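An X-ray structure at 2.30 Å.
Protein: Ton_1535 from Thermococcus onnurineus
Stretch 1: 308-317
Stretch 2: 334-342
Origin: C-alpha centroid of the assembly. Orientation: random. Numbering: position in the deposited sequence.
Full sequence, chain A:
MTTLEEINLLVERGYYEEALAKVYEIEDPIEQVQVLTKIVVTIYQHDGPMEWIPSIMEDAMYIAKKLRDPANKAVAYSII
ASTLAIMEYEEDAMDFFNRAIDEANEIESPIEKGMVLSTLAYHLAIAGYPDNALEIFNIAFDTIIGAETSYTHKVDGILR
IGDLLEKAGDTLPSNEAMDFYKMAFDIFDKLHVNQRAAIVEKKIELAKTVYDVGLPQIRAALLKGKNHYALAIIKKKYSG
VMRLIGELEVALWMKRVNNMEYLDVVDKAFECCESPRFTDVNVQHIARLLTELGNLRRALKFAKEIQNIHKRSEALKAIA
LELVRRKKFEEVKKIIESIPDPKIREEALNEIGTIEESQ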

# COMPACT_ATOMS: atom_id res chain seq x y z
N ASN A 308 9.54 -20.76 21.58
CA ASN A 308 10.89 -20.22 21.45
C ASN A 308 11.34 -19.50 22.72
O ASN A 308 10.77 -18.48 23.10
CB ASN A 308 11.01 -19.26 20.27
CG ASN A 308 12.39 -18.62 20.20
OD1 ASN A 308 12.64 -17.59 20.82
ND2 ASN A 308 13.30 -19.26 19.47
N ILE A 309 12.37 -20.04 23.36
CA ILE A 309 12.80 -19.59 24.68
C ILE A 309 13.17 -18.10 24.72
O ILE A 309 12.96 -17.42 25.72
CB ILE A 309 13.93 -20.50 25.25
CG1 ILE A 309 14.06 -20.32 26.75
CG2 ILE A 309 15.26 -20.26 24.55
CD1 ILE A 309 15.04 -21.27 27.37
N HIS A 310 13.67 -17.56 23.61
CA HIS A 310 14.08 -16.17 23.59
C HIS A 310 12.91 -15.24 23.34
O HIS A 310 12.79 -14.18 23.98
CB HIS A 310 15.19 -15.95 22.56
CG HIS A 310 16.41 -16.77 22.82
ND1 HIS A 310 16.65 -17.97 22.19
CD2 HIS A 310 17.45 -16.58 23.67
CE1 HIS A 310 17.79 -18.48 22.63
NE2 HIS A 310 18.29 -17.66 23.53
N LYS A 311 12.04 -15.62 22.42
CA LYS A 311 10.85 -14.83 22.14
C LYS A 311 9.97 -14.77 23.38
O LYS A 311 9.39 -13.74 23.69
CB LYS A 311 10.08 -15.39 20.95
CG LYS A 311 10.15 -14.50 19.71
CD LYS A 311 11.57 -14.46 19.15
CE LYS A 311 11.75 -13.33 18.16
NZ LYS A 311 11.74 -12.00 18.85
N ARG A 312 9.88 -15.89 24.09
CA ARG A 312 9.09 -15.94 25.31
C ARG A 312 9.68 -14.96 26.33
O ARG A 312 8.94 -14.22 26.99
CB ARG A 312 9.02 -17.37 25.87
CG ARG A 312 8.33 -17.47 27.22
CD ARG A 312 7.87 -18.89 27.52
NE ARG A 312 8.92 -19.72 28.09
CZ ARG A 312 9.64 -20.63 27.42
NH1 ARG A 312 9.41 -20.84 26.12
NH2 ARG A 312 10.58 -21.32 28.04
N SER A 313 11.01 -14.97 26.45
CA SER A 313 11.69 -14.07 27.36
C SER A 313 11.36 -12.61 27.05
O SER A 313 11.00 -11.85 27.95
CB SER A 313 13.20 -14.30 27.31
OG SER A 313 13.55 -15.45 28.07
N GLU A 314 11.44 -12.25 25.78
CA GLU A 314 11.14 -10.89 25.35
C GLU A 314 9.71 -10.48 25.68
O GLU A 314 9.48 -9.43 26.28
CB GLU A 314 11.42 -10.74 23.85
CG GLU A 314 12.90 -10.80 23.49
CD GLU A 314 13.15 -11.13 22.02
OE1 GLU A 314 12.42 -10.59 21.15
OE2 GLU A 314 14.08 -11.92 21.75
N ALA A 315 8.75 -11.32 25.30
CA ALA A 315 7.33 -11.02 25.49
C ALA A 315 6.98 -10.86 26.97
O ALA A 315 6.19 -10.01 27.35
CB ALA A 315 6.46 -12.09 24.84
N LEU A 316 7.59 -11.69 27.81
CA LEU A 316 7.33 -11.65 29.23
C LEU A 316 7.86 -10.35 29.83
O LEU A 316 7.25 -9.79 30.75
CB LEU A 316 7.96 -12.86 29.92
CG LEU A 316 7.19 -14.18 29.78
CD1 LEU A 316 7.90 -15.32 30.52
CD2 LEU A 316 5.77 -14.01 30.30
N LYS A 317 8.99 -9.87 29.31
CA LYS A 317 9.57 -8.62 29.79
C LYS A 317 8.64 -7.46 29.48
O LYS A 317 8.22 -6.73 30.39
CB LYS A 317 10.95 -8.38 29.16
CG LYS A 317 11.56 -7.04 29.56
CD LYS A 317 13.05 -6.96 29.23
CE LYS A 317 13.33 -5.94 28.14
NZ LYS A 317 14.79 -5.77 27.91
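Stretch 2 334-342: KIIESIPDP

Stretch 2 enters as the last part of a helix, with phi/psi near -60/-45 from Lys 334 to Ile 336, and then leaves helical geometry at Ile 339, whose psi of 118° extends the chain. Pro 340 returns to -67/-35, and Asp 341, at -82/110, occupies the N-cap position of the next helix. This linker lies along one side of the helix that begins at Ile 309. The register runs in opposite senses: the CA atoms of Ser 313 and Ile 339 are 5.0 Å apart, and those of Lys 317 and Ile 336 are 6.8 Å apart, so stretch 2 advances toward the N-terminal end of stretch 1. Together the two bury 461 Å².

One hydrogen bond joins the stretches. Asp 341 N donates to Ser 313 OG at 2.9 Å, with an N-H...O angle of 151°. Ser 313 OG in turn donates to Ile 309 O, one turn back, at 3.1 Å, so it serves its own helix and the incoming linker at once. The close approach also brings Ser 313 OG to 3.1 Å from Pro 340 CD and 3.5 Å from Ile 339 CG2.

Apolar packing extends from this point in both directions along the helix. Leu 316, the residue of stretch 1 most covered by stretch 2, places CB 4.1 Å from Ile 339 CG1 and CD1 4.3 Å from Pro 340 CD. Toward the helix start, Ile 309 CG1 meets Pro 340 CB at 3.6 Å.

Polar atoms also make close contacts. Leu 316 O lies 3.5 Å from Ile 335 CG2. Ser 338 OG approaches Leu 316 CD1 to 3.2 Å, and Arg 312 NH2 reaches Pro 340 CG at 3.7 Å. At the edge of the His 310 ring, CD2 is 4.0 Å from Asp 341 OD2.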

# COMPACT_ATOMS: atom_id res chain seq x y z
N LYS A 334 6.52 -12.13 40.00
CA LYS A 334 6.37 -13.49 39.51
C LYS A 334 6.73 -13.57 38.03
O LYS A 334 7.39 -14.51 37.58
CB LYS A 334 4.93 -13.96 39.71
CG LYS A 334 4.20 -13.28 40.86
CD LYS A 334 2.89 -13.99 41.19
CE LYS A 334 2.34 -13.58 42.55
NZ LYS A 334 3.23 -13.99 43.68
N ILE A 335 6.29 -12.57 37.28
CA ILE A 335 6.50 -12.55 35.84
C ILE A 335 7.98 -12.45 35.52
O ILE A 335 8.49 -13.14 34.65
CB ILE A 335 5.73 -11.40 35.19
CG1 ILE A 335 4.24 -11.70 35.22
CG2 ILE A 335 6.21 -11.15 33.76
CD1 ILE A 335 3.39 -10.69 34.45
N ILE A 336 8.67 -11.57 36.24
CA ILE A 336 10.09 -11.38 36.01
C ILE A 336 10.85 -12.68 36.30
O ILE A 336 11.68 -13.10 35.49
CB ILE A 336 10.64 -10.24 36.86
CG1 ILE A 336 9.86 -8.95 36.59
CG2 ILE A 336 12.12 -10.04 36.57
CD1 ILE A 336 10.44 -8.12 35.50
N GLU A 337 10.54 -13.31 37.43
CA GLU A 337 11.13 -14.60 37.81
C GLU A 337 10.93 -15.63 36.71
O GLU A 337 11.75 -16.53 36.52
CB GLU A 337 10.49 -15.14 39.10
CG GLU A 337 10.66 -14.27 40.34
CD GLU A 337 10.08 -14.93 41.60
OE1 GLU A 337 9.52 -16.05 41.50
OE2 GLU A 337 10.18 -14.33 42.69
N SER A 338 9.81 -15.49 36.00
CA SER A 338 9.41 -16.40 34.94
C SER A 338 10.29 -16.31 33.69
O SER A 338 10.32 -17.25 32.90
CB SER A 338 7.95 -16.13 34.55
OG SER A 338 7.59 -16.80 33.36
N ILE A 339 10.98 -15.19 33.51
CA ILE A 339 11.78 -15.00 32.31
C ILE A 339 12.93 -16.01 32.28
O ILE A 339 13.77 -16.02 33.18
CB ILE A 339 12.36 -13.58 32.22
CG1 ILE A 339 11.24 -12.54 32.35
CG2 ILE A 339 13.12 -13.39 30.91
CD1 ILE A 339 11.72 -11.10 32.38
N PRO A 340 12.93 -16.89 31.26
CA PRO A 340 13.93 -17.96 31.12
C PRO A 340 15.34 -17.43 30.85
O PRO A 340 16.31 -18.00 31.31
CB PRO A 340 13.43 -18.77 29.92
CG PRO A 340 11.98 -18.42 29.80
CD PRO A 340 11.87 -16.99 30.24
N ASP A 341 15.45 -16.34 30.10
CA ASP A 341 16.76 -15.75 29.88
C ASP A 341 17.12 -14.88 31.07
O ASP A 341 16.51 -13.83 31.27
CB ASP A 341 16.76 -14.92 28.60
CG ASP A 341 18.15 -14.62 28.11
OD1 ASP A 341 19.10 -14.62 28.94
OD2 ASP A 341 18.30 -14.39 26.89
N PRO A 342 18.11 -15.32 31.88
CA PRO A 342 18.44 -14.54 33.07
C PRO A 342 19.02 -13.17 32.70
O PRO A 342 18.75 -12.20 33.40
CB PRO A 342 19.47 -15.42 33.80
CG PRO A 342 20.07 -16.26 32.75
CD PRO A 342 19.00 -16.48 31.70